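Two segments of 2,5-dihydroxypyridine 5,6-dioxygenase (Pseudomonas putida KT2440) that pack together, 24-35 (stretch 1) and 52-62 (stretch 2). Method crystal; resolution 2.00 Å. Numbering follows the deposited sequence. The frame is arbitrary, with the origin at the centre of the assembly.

Stretch 1 24-35: TQSVAVLKSHYS
Stretch 2 (52-62) AKVYAVELPAF

Two neighbouring strands, running through Val 27 to Leu 30 and Val 54 to Val 57, lie parallel (24° between axes, closest approach 4.5 Å) in a constant register from Ser 26–Lys 53 to Lys 31–Glu 58, CA–CA from 4.5 Å (Val 29 CA to Ala 56 CA) to 5.1 Å (Ala 28 CA to Tyr 55 CA). Extended backbones (phi/psi near -105/125 through Val 27 to Leu 30) expose amides alternately, so odd-numbered residues of stretch 1 carry the ladder.

Gln 25 O accepts from Lys 53 N (3.1 Å, a bent 138°). Val 27 N donates to Lys 53 O (2.8 Å, 170°) and Val 27 O accepts from Tyr 55 N (3.1 Å); its t side chain puts CG2 4.1 Å from Ala 52 CB. Ala 28 shares the other sheet face with Tyr 55 (chi1 56°, chi2 -78°), its CB 4.0 Å from the ring centroid and 28° off the normal, a CH-pi contact. Val 29 N meets Tyr 55 O and Val 29 O meets Val 57 N, both at 2.9 Å. Leu 30 (t, p) brings CD1 to 3.8 Å from Leu 59 CG.

Lys 31 N donates to Val 57 O (2.8 Å); Lys 31 O accepts from Leu 59 N (3.0 Å). Its p,t,t,t chain leaves NZ 4.3 Å from Glu 58 OE1, beyond salt-bridge range. Ser 32 (chi1 t) donates OG to Leu 59 O (2.8 Å) and opens a type I turn to Ser 35. There a water bridges His 33 ND1 and Ala 61 N, 2.9 Å from each.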

ATOM      1  N   THR A  24      27.274   3.427  21.236  1.00 22.77           N
ATOM      2  CA  THR A  24      27.618   4.837  21.592  1.00 25.73           C
ATOM      3  C   THR A  24      27.093   5.769  20.485  1.00 26.14           C
ATOM      4  O   THR A  24      27.151   7.012  20.626  1.00 23.60           O
ATOM      5  CB  THR A  24      29.124   4.960  21.831  1.00 24.84           C
ATOM      6  OG1 THR A  24      29.795   4.777  20.580  1.00 27.45           O
ATOM      7  CG2 THR A  24      29.614   3.905  22.791  1.00 25.31           C
ATOM      8  N   GLN A  25      26.604   5.198  19.389  1.00 23.42           N
ATOM      9  CA  GLN A  25      26.480   5.976  18.142  1.00 23.85           C
ATOM     10  C   GLN A  25      25.009   6.284  17.840  1.00 23.66           C
ATOM     11  O   GLN A  25      24.111   5.510  18.219  1.00 21.02           O
ATOM     12  CB  GLN A  25      27.146   5.226  17.010  1.00 24.53           C
ATOM     13  CG  GLN A  25      28.620   4.937  17.211  1.00 24.66           C
ATOM     14  CD  GLN A  25      29.450   6.160  16.972  1.00 28.28           C
ATOM     15  OE1 GLN A  25      29.695   6.552  15.822  1.00 28.85           O
ATOM     16  NE2 GLN A  25      29.867   6.776  18.068  1.00 26.62           N
ATOM     17  N   SER A  26      24.792   7.384  17.127  1.00 23.92           N
ATOM     18  CA  SER A  26      23.478   7.771  16.564  1.00 23.59           C
ATOM     19  C   SER A  26      23.535   7.693  15.041  1.00 21.43           C
ATOM     20  O   SER A  26      24.503   8.186  14.418  1.00 19.86           O
ATOM     21  CB  SER A  26      23.081   9.117  17.049  1.00 26.14           C
ATOM     22  OG  SER A  26      22.744   9.020  18.422  1.00 31.20           O
ATOM     23  N   VAL A  27      22.541   7.047  14.468  1.00 19.97           N
ATOM     24  CA  VAL A  27      22.408   6.889  12.994  1.00 20.12           C
ATOM     25  C   VAL A  27      21.151   7.632  12.538  1.00 21.03           C
ATOM     26  O   VAL A  27      20.056   7.375  13.094  1.00 22.76           O
ATOM     27  CB  VAL A  27      22.332   5.405  12.618  1.00 19.03           C
ATOM     28  CG1 VAL A  27      22.101   5.244  11.121  1.00 19.32           C
ATOM     29  CG2 VAL A  27      23.564   4.641  13.080  1.00 19.67           C
ATOM     30  N   ALA A  28      21.289   8.485  11.535  1.00 20.72           N
ATOM     31  CA  ALA A  28      20.166   9.072  10.785  1.00 19.39           C
ATOM     32  C   ALA A  28      20.100   8.395   9.417  1.00 18.69           C
ATOM     33  O   ALA A  28      21.128   8.348   8.703  1.00 17.93           O
ATOM     34  CB  ALA A  28      20.355  10.562  10.677  1.00 20.52           C
ATOM     35  N   VAL A  29      18.922   7.889   9.076  1.00 17.85           N
ATOM     36  CA  VAL A  29      18.626   7.313   7.741  1.00 17.84           C
ATOM     37  C   VAL A  29      17.892   8.394   6.952  1.00 17.43           C
ATOM     38  O   VAL A  29      16.757   8.742   7.319  1.00 17.43           O
ATOM     39  CB  VAL A  29      17.847   5.990   7.802  1.00 18.76           C
ATOM     40  CG1 VAL A  29      17.639   5.448   6.393  1.00 19.14           C
ATOM     41  CG2 VAL A  29      18.562   4.970   8.666  1.00 18.10           C
ATOM     42  N   LEU A  30      18.596   8.974   5.980  1.00 16.90           N
ATOM     43  CA  LEU A  30      18.095  10.078   5.125  1.00 17.47           C
ATOM     44  C   LEU A  30      17.377   9.483   3.915  1.00 17.28           C
ATOM     45  O   LEU A  30      17.957   8.606   3.219  1.00 17.27           O
ATOM     46  CB  LEU A  30      19.269  10.929   4.680  1.00 16.74           C
ATOM     47  CG  LEU A  30      18.884  12.023   3.694  1.00 17.46           C
ATOM     48  CD1 LEU A  30      17.850  12.983   4.289  1.00 19.15           C
ATOM     49  CD2 LEU A  30      20.130  12.741   3.234  1.00 17.95           C
ATOM     50  N   LYS A  31      16.152   9.913   3.688  1.00 17.67           N
ATOM     51  CA  LYS A  31      15.352   9.384   2.552  1.00 19.90           C
ATOM     52  C   LYS A  31      14.511  10.497   1.935  1.00 17.14           C
ATOM     53  O   LYS A  31      14.344  11.543   2.570  1.00 16.23           O
ATOM     54  CB  LYS A  31      14.436   8.244   3.021  1.00 20.51           C
ATOM     55  CG  LYS A  31      13.458   8.632   4.115  1.00 22.94           C
ATOM     56  CD  LYS A  31      12.504   7.524   4.465  1.00 24.90           C
ATOM     57  CE  LYS A  31      11.425   7.956   5.422  1.00 26.45           C
ATOM     58  NZ  LYS A  31      10.416   6.885   5.546  1.00 29.91           N
ATOM     59  N   SER A  32      13.980  10.224   0.744  1.00 17.84           N
ATOM     60  CA  SER A  32      12.975  11.055   0.033  1.00 17.73           C
ATOM     61  C   SER A  32      11.921  10.118  -0.566  1.00 18.94           C
ATOM     62  O   SER A  32      12.002   8.933  -0.290  1.00 18.31           O
ATOM     63  CB  SER A  32      13.653  11.936  -1.007  1.00 17.42           C
ATOM     64  OG  SER A  32      12.748  12.920  -1.497  1.00 17.01           O
ATOM     65  N   HIS A  33      10.936  10.616  -1.321  1.00 19.07           N
ATOM     66  CA  HIS A  33       9.785   9.762  -1.743  1.00 20.53           C
ATOM     67  C   HIS A  33      10.260   8.627  -2.671  1.00 20.58           C
ATOM     68  O   HIS A  33       9.648   7.571  -2.688  1.00 19.16           O
ATOM     69  CB  HIS A  33       8.701  10.593  -2.422  1.00 21.44           C
ATOM     70  CG  HIS A  33       9.035  10.946  -3.828  1.00 22.87           C
ATOM     71  ND1 HIS A  33       9.584  12.178  -4.157  1.00 24.71           N
ATOM     72  CD2 HIS A  33       8.896  10.262  -4.983  1.00 22.34           C
ATOM     73  CE1 HIS A  33       9.780  12.211  -5.472  1.00 24.60           C
ATOM     74  NE2 HIS A  33       9.381  11.050  -5.992  1.00 21.94           N
ATOM     75  N   TYR A  34      11.370   8.804  -3.381  1.00 19.80           N
ATOM     76  CA  TYR A  34      11.882   7.835  -4.373  1.00 21.25           C
ATOM     77  C   TYR A  34      12.872   6.837  -3.751  1.00 22.61           C
ATOM     78  O   TYR A  34      13.374   5.983  -4.495  1.00 22.79           O
ATOM     79  CB  TYR A  34      12.529   8.613  -5.518  1.00 22.44           C
ATOM     80  CG  TYR A  34      13.606   9.583  -5.087  1.00 23.76           C
ATOM     81  CD1 TYR A  34      14.929   9.170  -5.005  1.00 22.65           C
ATOM     82  CD2 TYR A  34      13.325  10.917  -4.789  1.00 21.96           C
ATOM     83  CE1 TYR A  34      15.938  10.042  -4.627  1.00 22.07           C
ATOM     84  CE2 TYR A  34      14.337  11.810  -4.472  1.00 20.20           C
ATOM     85  CZ  TYR A  34      15.636  11.359  -4.343  1.00 21.32           C
ATOM     86  OH  TYR A  34      16.658  12.195  -3.988  1.00 20.88           O
ATOM     87  N   SER A  35      13.137   6.886  -2.449  1.00 20.21           N
ATOM     88  CA  SER A  35      14.090   5.973  -1.767  1.00 19.08           C
ATOM     89  C   SER A  35      13.481   4.570  -1.693  1.00 20.15           C
ATOM     90  O   SER A  35      12.276   4.471  -1.485  1.00 21.14           O
ATOM     91  CB  SER A  35      14.424   6.467  -0.389  1.00 19.03           C
ATOM     92  OG  SER A  35      15.131   7.698  -0.453  1.00 19.39           O
ATOM     93  N   ALA A  52      22.529   1.100  18.426  1.00 23.05           N
ATOM     94  CA  ALA A  52      22.628   2.543  18.124  1.00 21.44           C
ATOM     95  C   ALA A  52      21.256   3.197  18.316  1.00 22.27           C
ATOM     96  O   ALA A  52      20.254   2.510  18.241  1.00 24.13           O
ATOM     97  CB  ALA A  52      23.169   2.725  16.734  1.00 19.56           C
ATOM     98  N   LYS A  53      21.231   4.479  18.655  1.00 22.89           N
ATOM     99  CA  LYS A  53      20.029   5.339  18.536  1.00 25.87           C
ATOM    100  C   LYS A  53      19.810   5.601  17.036  1.00 25.91           C
ATOM    101  O   LYS A  53      20.805   5.791  16.323  1.00 28.43           O
ATOM    102  CB  LYS A  53      20.250   6.610  19.351  1.00 29.01           C
ATOM    103  CG  LYS A  53      20.453   6.365  20.843  1.00 32.29           C
ATOM    104  CD  LYS A  53      19.183   5.786  21.458  1.00 36.81           C
ATOM    105  CE  LYS A  53      19.384   5.258  22.861  1.00 45.43           C
ATOM    106  NZ  LYS A  53      18.076   5.127  23.548  1.00 46.13           N
ATOM    107  N   VAL A  54      18.571   5.534  16.567  1.00 23.63           N
ATOM    108  CA  VAL A  54      18.237   5.740  15.130  1.00 24.02           C
ATOM    109  C   VAL A  54      17.039   6.669  14.981  1.00 21.26           C
ATOM    110  O   VAL A  54      16.148   6.680  15.818  1.00 20.42           O
ATOM    111  CB  VAL A  54      17.990   4.409  14.403  1.00 25.36           C
ATOM    112  CG1 VAL A  54      19.078   3.420  14.742  1.00 30.69           C
ATOM    113  CG2 VAL A  54      16.626   3.809  14.713  1.00 26.54           C
ATOM    114  N   TYR A  55      17.025   7.411  13.879  1.00 21.24           N
ATOM    115  CA  TYR A  55      15.841   8.150  13.402  1.00 19.73           C
ATOM    116  C   TYR A  55      15.994   8.276  11.890  1.00 20.07           C
ATOM    117  O   TYR A  55      17.148   8.180  11.393  1.00 19.62           O
ATOM    118  CB  TYR A  55      15.717   9.516  14.090  1.00 19.58           C
ATOM    119  CG  TYR A  55      16.916  10.425  13.973  1.00 18.79           C
ATOM    120  CD1 TYR A  55      18.043  10.225  14.758  1.00 19.33           C
ATOM    121  CD2 TYR A  55      16.941  11.487  13.084  1.00 18.55           C
ATOM    122  CE1 TYR A  55      19.149  11.060  14.663  1.00 19.78           C
ATOM    123  CE2 TYR A  55      18.050  12.327  12.959  1.00 19.04           C
ATOM    124  CZ  TYR A  55      19.160  12.107  13.754  1.00 19.12           C
ATOM    125  OH  TYR A  55      20.235  12.934  13.698  1.00 20.15           O
ATOM    126  N   ALA A  56      14.871   8.440  11.198  1.00 19.35           N
ATOM    127  CA  ALA A  56      14.822   8.742   9.749  1.00 19.63           C
ATOM    128  C   ALA A  56      14.549  10.235   9.559  1.00 18.83           C
ATOM    129  O   ALA A  56      13.821  10.867  10.367  1.00 21.14           O
ATOM    130  CB  ALA A  56      13.788   7.876   9.058  1.00 20.72           C
ATOM    131  N   VAL A  57      15.202  10.807   8.552  1.00 20.09           N
ATOM    132  CA  VAL A  57      14.969  12.180   8.055  1.00 18.93           C
ATOM    133  C   VAL A  57      14.484  12.059   6.619  1.00 19.30           C
ATOM    134  O   VAL A  57      15.186  11.418   5.830  1.00 21.03           O
ATOM    135  CB  VAL A  57      16.242  13.026   8.150  1.00 18.75           C
ATOM    136  CG1 VAL A  57      15.981  14.415   7.614  1.00 19.47           C
ATOM    137  CG2 VAL A  57      16.735  13.072   9.581  1.00 20.23           C
ATOM    138  N   GLU A  58      13.297  12.588   6.345  1.00 19.27           N
ATOM    139  CA  GLU A  58      12.725  12.618   4.992  1.00 20.28           C
ATOM    140  C   GLU A  58      12.740  14.062   4.521  1.00 19.58           C
ATOM    141  O   GLU A  58      12.188  14.922   5.199  1.00 17.98           O
ATOM    142  CB  GLU A  58      11.321  12.022   4.930  1.00 21.26           C
ATOM    143  CG  GLU A  58      10.780  12.092   3.533  1.00 23.81           C
ATOM    144  CD  GLU A  58       9.645  11.153   3.188  1.00 29.79           C
ATOM    145  OE1 GLU A  58       8.937  10.692   4.140  1.00 28.18           O
ATOM    146  OE2 GLU A  58       9.473  10.905   1.942  1.00 31.38           O
ATOM    147  N   LEU A  59      13.348  14.283   3.375  1.00 20.34           N
ATOM    148  CA  LEU A  59      13.337  15.581   2.668  1.00 20.93           C
ATOM    149  C   LEU A  59      12.417  15.461   1.454  1.00 20.19           C
ATOM    150  O   LEU A  59      12.412  14.444   0.768  1.00 18.72           O
ATOM    151  CB  LEU A  59      14.766  15.904   2.229  1.00 22.66           C
ATOM    152  CG  LEU A  59      15.789  16.059   3.355  1.00 25.39           C
ATOM    153  CD1 LEU A  59      17.122  16.504   2.820  1.00 24.49           C
ATOM    154  CD2 LEU A  59      15.294  17.048   4.386  1.00 29.77           C
ATOM    155  N   PRO A  60      11.679  16.532   1.123  1.00 18.54           N
ATOM    156  CA  PRO A  60      11.049  16.663  -0.185  1.00 19.25           C
ATOM    157  C   PRO A  60      12.103  16.556  -1.293  1.00 20.15           C
ATOM    158  O   PRO A  60      13.220  17.089  -1.127  1.00 21.20           O
ATOM    159  CB  PRO A  60      10.486  18.104  -0.175  1.00 20.59           C
ATOM    160  CG  PRO A  60      10.392  18.492   1.287  1.00 19.77           C
ATOM    161  CD  PRO A  60      11.520  17.733   1.951  1.00 20.54           C
ATOM    162  N   ALA A  61      11.757  15.850  -2.364  1.00 19.91           N
ATOM    163  CA  ALA A  61      12.597  15.694  -3.568  1.00 21.49           C
ATOM    164  C   ALA A  61      12.904  17.070  -4.134  1.00 20.04           C
ATOM    165  O   ALA A  61      11.966  17.906  -4.257  1.00 23.32           O
ATOM    166  CB  ALA A  61      11.899  14.847  -4.592  1.00 21.47           C
ATOM    167  N   PHE A  62      14.155  17.284  -4.499  1.00 22.27           N
ATOM    168  CA  PHE A  62      14.592  18.519  -5.180  1.00 24.36           C
ATOM    169  C   PHE A  62      14.588  18.250  -6.680  1.00 25.10           C
ATOM    170  O   PHE A  62      15.180  17.244  -7.063  1.00 25.51           O
ATOM    171  CB  PHE A  62      15.971  18.961  -4.700  1.00 24.53           C
ATOM    172  CG  PHE A  62      16.321  20.344  -5.193  1.00 29.82           C
ATOM    173  CD1 PHE A  62      15.840  21.472  -4.537  1.00 32.67           C
ATOM    174  CD2 PHE A  62      17.073  20.527  -6.349  1.00 32.08           C
ATOM    175  CE1 PHE A  62      16.133  22.744  -5.006  1.00 32.82           C
ATOM    176  CE2 PHE A  62      17.358  21.802  -6.827  1.00 30.92           C
ATOM    177  CZ  PHE A  62      16.897  22.905  -6.148  1.00 33.45           C
TER
HETATM  178  O   HOH W   1       9.293  14.273  -2.198  1.00 21.24           O
HETATM  179  O   HOH W   2      16.380  15.158  -4.428  1.00 25.26           O